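Local coordinates for tail lysozyme, putative (Geobacter sulfurreducens, PDB 2IA7), which is of unknown function but belongs to the gp25-like baseplate wedge family, so it is probably a structural part of a phage-type tail and only tentatively a lysozyme, at residues 60-65 against 72-77. Sequence-based numbering, arbitrary orientation.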
ATOM      1  N   HIS A  60       0.690  -3.671   9.117  1.00 20.35           N
ATOM      2  CA  HIS A  60       1.836  -4.188   9.843  1.00 21.25           C
ATOM      3  C   HIS A  60       1.510  -4.505  11.300  1.00 23.83           C
ATOM      4  O   HIS A  60       2.279  -5.206  11.934  1.00 27.24           O
ATOM      5  CB  HIS A  60       3.008  -3.188   9.760  1.00 21.92           C
ATOM      6  CG  HIS A  60       3.496  -2.962   8.353  1.00 22.48           C
ATOM      7  ND1 HIS A  60       4.415  -3.786   7.740  1.00 28.44           N
ATOM      8  CD2 HIS A  60       3.148  -2.041   7.433  1.00 21.02           C
ATOM      9  CE1 HIS A  60       4.634  -3.355   6.506  1.00 29.56           C
ATOM     10  NE2 HIS A  60       3.875  -2.297   6.295  1.00 21.84           N
ATOM     11  N   ASP A  61       0.401  -3.982  11.833  1.00 25.12           N
ATOM     12  CA  ASP A  61      -0.014  -4.287  13.211  1.00 25.29           C
ATOM     13  C   ASP A  61      -0.819  -5.596  13.352  1.00 25.58           C
ATOM     14  O   ASP A  61      -1.051  -6.061  14.460  1.00 29.66           O
ATOM     15  CB  ASP A  61      -0.834  -3.148  13.767  1.00 24.83           C
ATOM     16  CG  ASP A  61      -0.065  -1.838  13.780  1.00 34.49           C
ATOM     17  OD1 ASP A  61       1.127  -1.858  14.146  1.00 50.63           O
ATOM     18  OD2 ASP A  61      -0.649  -0.798  13.428  1.00 44.50           O
ATOM     19  N   ARG A  62      -1.210  -6.191  12.233  1.00 23.45           N
ATOM     20  CA  ARG A  62      -2.158  -7.291  12.246  1.00 23.11           C
ATOM     21  C   ARG A  62      -1.465  -8.642  12.324  1.00 22.86           C
ATOM     22  O   ARG A  62      -0.428  -8.820  11.720  1.00 23.53           O
ATOM     23  CB  ARG A  62      -2.963  -7.277  10.972  1.00 22.99           C
ATOM     24  CG  ARG A  62      -3.770  -6.014  10.735  1.00 31.55           C
ATOM     25  CD  ARG A  62      -5.213  -6.269  11.047  1.00 31.60           C
ATOM     26  NE  ARG A  62      -6.034  -5.060  10.928  1.00 30.27           N
ATOM     27  CZ  ARG A  62      -7.217  -4.935  11.540  1.00 25.03           C
ATOM     28  NH1 ARG A  62      -7.688  -5.935  12.255  1.00 27.52           N
ATOM     29  NH2 ARG A  62      -7.920  -3.823  11.418  1.00 29.22           N
ATOM     30  N   VAL A  63      -2.075  -9.584  13.045  1.00 25.95           N
ATOM     31  CA  VAL A  63      -1.708 -11.006  12.968  1.00 27.42           C
ATOM     32  C   VAL A  63      -2.947 -11.737  12.511  1.00 26.02           C
ATOM     33  O   VAL A  63      -4.034 -11.433  12.987  1.00 28.63           O
ATOM     34  CB  VAL A  63      -1.225 -11.566  14.312  1.00 27.82           C
ATOM     35  CG1 VAL A  63      -0.772 -13.016  14.146  1.00 30.25           C
ATOM     36  CG2 VAL A  63      -0.080 -10.727  14.846  1.00 32.73           C
ATOM     37  N   PHE A  64      -2.786 -12.643  11.545  1.00 23.07           N
ATOM     38  CA  PHE A  64      -3.898 -13.375  10.954  1.00 25.25           C
ATOM     39  C   PHE A  64      -3.763 -14.861  11.236  1.00 27.06           C
ATOM     40  O   PHE A  64      -2.758 -15.460  10.912  1.00 30.14           O
ATOM     41  CB  PHE A  64      -3.960 -13.153   9.456  1.00 24.56           C
ATOM     42  CG  PHE A  64      -4.161 -11.730   9.089  1.00 25.76           C
ATOM     43  CD1 PHE A  64      -5.418 -11.148   9.171  1.00 26.04           C
ATOM     44  CD2 PHE A  64      -3.090 -10.954   8.712  1.00 28.78           C
ATOM     45  CE1 PHE A  64      -5.595  -9.802   8.830  1.00 25.61           C
ATOM     46  CE2 PHE A  64      -3.268  -9.617   8.369  1.00 26.19           C
ATOM     47  CZ  PHE A  64      -4.532  -9.050   8.444  1.00 26.13           C
ATOM     48  N   SER A  65      -4.790 -15.431  11.847  1.00 29.98           N
ATOM     49  CA  SER A  65      -4.890 -16.862  12.059  1.00 30.33           C
ATOM     50  C   SER A  65      -5.364 -17.472  10.778  1.00 31.18           C
ATOM     51  O   SER A  65      -4.953 -18.567  10.403  1.00 32.49           O
ATOM     52  CB  SER A  65      -5.950 -17.172  13.130  1.00 31.19           C
ATOM     53  OG  SER A  65      -5.588 -16.678  14.398  1.00 41.01           O
ATOM     54  N   LEU A  72      -9.410 -10.240   3.069  1.00 20.58           N
ATOM     55  CA  LEU A  72      -8.793  -9.536   1.948  1.00 18.95           C
ATOM     56  C   LEU A  72      -9.344  -8.117   1.885  1.00 18.46           C
ATOM     57  O   LEU A  72      -8.581  -7.175   1.627  1.00 16.43           O
ATOM     58  CB  LEU A  72      -9.015 -10.284   0.622  1.00 18.24           C
ATOM     59  CG  LEU A  72      -8.299 -11.637   0.496  1.00 17.65           C
ATOM     60  CD1 LEU A  72      -8.729 -12.301  -0.813  1.00 18.74           C
ATOM     61  CD2 LEU A  72      -6.772 -11.584   0.565  1.00 21.54           C
ATOM     62  N   GLY A  73     -10.640  -7.945   2.118  1.00 17.12           N
ATOM     63  CA  GLY A  73     -11.235  -6.626   2.159  1.00 16.83           C
ATOM     64  C   GLY A  73     -10.708  -5.761   3.278  1.00 17.32           C
ATOM     65  O   GLY A  73     -10.496  -4.573   3.114  1.00 16.08           O
ATOM     66  N   LEU A  74     -10.456  -6.347   4.423  1.00 16.74           N
ATOM     67  CA  LEU A  74      -9.852  -5.643   5.537  1.00 18.54           C
ATOM     68  C   LEU A  74      -8.467  -5.130   5.172  1.00 19.95           C
ATOM     69  O   LEU A  74      -8.181  -3.932   5.425  1.00 18.50           O
ATOM     70  CB  LEU A  74      -9.784  -6.577   6.713  1.00 19.59           C
ATOM     71  CG  LEU A  74      -9.288  -6.047   8.043  1.00 21.37           C
ATOM     72  CD1 LEU A  74      -9.903  -6.789   9.183  1.00 26.98           C
ATOM     73  CD2 LEU A  74      -7.783  -6.186   8.077  1.00 22.15           C
ATOM     74  N   ILE A  75      -7.655  -5.978   4.524  1.00 18.94           N
ATOM     75  CA  ILE A  75      -6.325  -5.625   4.031  1.00 17.20           C
ATOM     76  C   ILE A  75      -6.403  -4.487   3.022  1.00 16.81           C
ATOM     77  O   ILE A  75      -5.716  -3.480   3.158  1.00 16.31           O
ATOM     78  CB  ILE A  75      -5.619  -6.829   3.458  1.00 17.20           C
ATOM     79  CG1 ILE A  75      -5.383  -7.815   4.615  1.00 16.70           C
ATOM     80  CG2 ILE A  75      -4.353  -6.445   2.704  1.00 18.10           C
ATOM     81  CD1 ILE A  75      -5.095  -9.255   4.070  1.00 20.62           C
ATOM     82  N   GLU A  76      -7.342  -4.599   2.107  1.00 16.15           N
ATOM     83  CA  GLU A  76      -7.627  -3.544   1.160  1.00 15.71           C
ATOM     84  C   GLU A  76      -7.905  -2.228   1.848  1.00 13.85           C
ATOM     85  O   GLU A  76      -7.430  -1.187   1.410  1.00 15.79           O
ATOM     86  CB  GLU A  76      -8.803  -3.931   0.263  1.00 15.17           C
ATOM     87  CG  GLU A  76      -8.467  -4.988  -0.773  1.00 18.14           C
ATOM     88  CD  GLU A  76      -9.674  -5.763  -1.287  1.00 17.67           C
ATOM     89  OE1 GLU A  76     -10.833  -5.430  -0.911  1.00 19.98           O
ATOM     90  OE2 GLU A  76      -9.461  -6.730  -2.022  1.00 18.27           O
ATOM     91  N   ASN A  77      -8.729  -2.241   2.868  1.00 16.47           N
ATOM     92  CA  ASN A  77      -9.194  -0.996   3.417  1.00 15.84           C
ATOM     93  C   ASN A  77      -8.151  -0.370   4.343  1.00 14.66           C
ATOM     94  O   ASN A  77      -8.054   0.858   4.403  1.00 16.18           O
ATOM     95  CB  ASN A  77     -10.531  -1.250   4.112  1.00 18.35           C
ATOM     96  CG  ASN A  77     -11.634  -1.614   3.111  1.00 18.83           C
ATOM     97  OD1 ASN A  77     -11.537  -1.269   1.921  1.00 21.59           O
ATOM     98  ND2 ASN A  77     -12.678  -2.315   3.571  1.00 20.15           N
TER
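L74 extends with CG opposite the backbone N (chi1 -175°), while R62 and F64 both hold CG anti to the carbonyl carbon. These torsions bring the CD2 methyl of L74 against both loop side chains, while CD1 touches the R62 guanidinium. The site belongs to the gp25-like fold, where a helical layer lies against a three-stranded antiparallel sheet. Here the loop that precedes helix 69-86 folds back over that helix.

R62 and L74 reach toward each other from opposite directions. The R62 chain bends at chi2 (-103°) and lays one face of its guanidinium on L74 CD2. R62 NE is 3.5 Å from that methyl, which sits off-centre, toward the rim of the group. The charge is met one turn further along the helix, where R62 NE forms a salt bridge with E78. With an alanine at L74, this guanidinium face and the nearby phenyl edge would probably lose the methyl they share.

I75 lies deeper, with its side chain also touching L107 and I109 of strand 106-115. F64 and I75 both touch I59. At the F64 ring, CE1 has L74 CD2 near the ring plane at 4.3 Å, and CZ meets I75 CG1 obliquely at 4.1 Å.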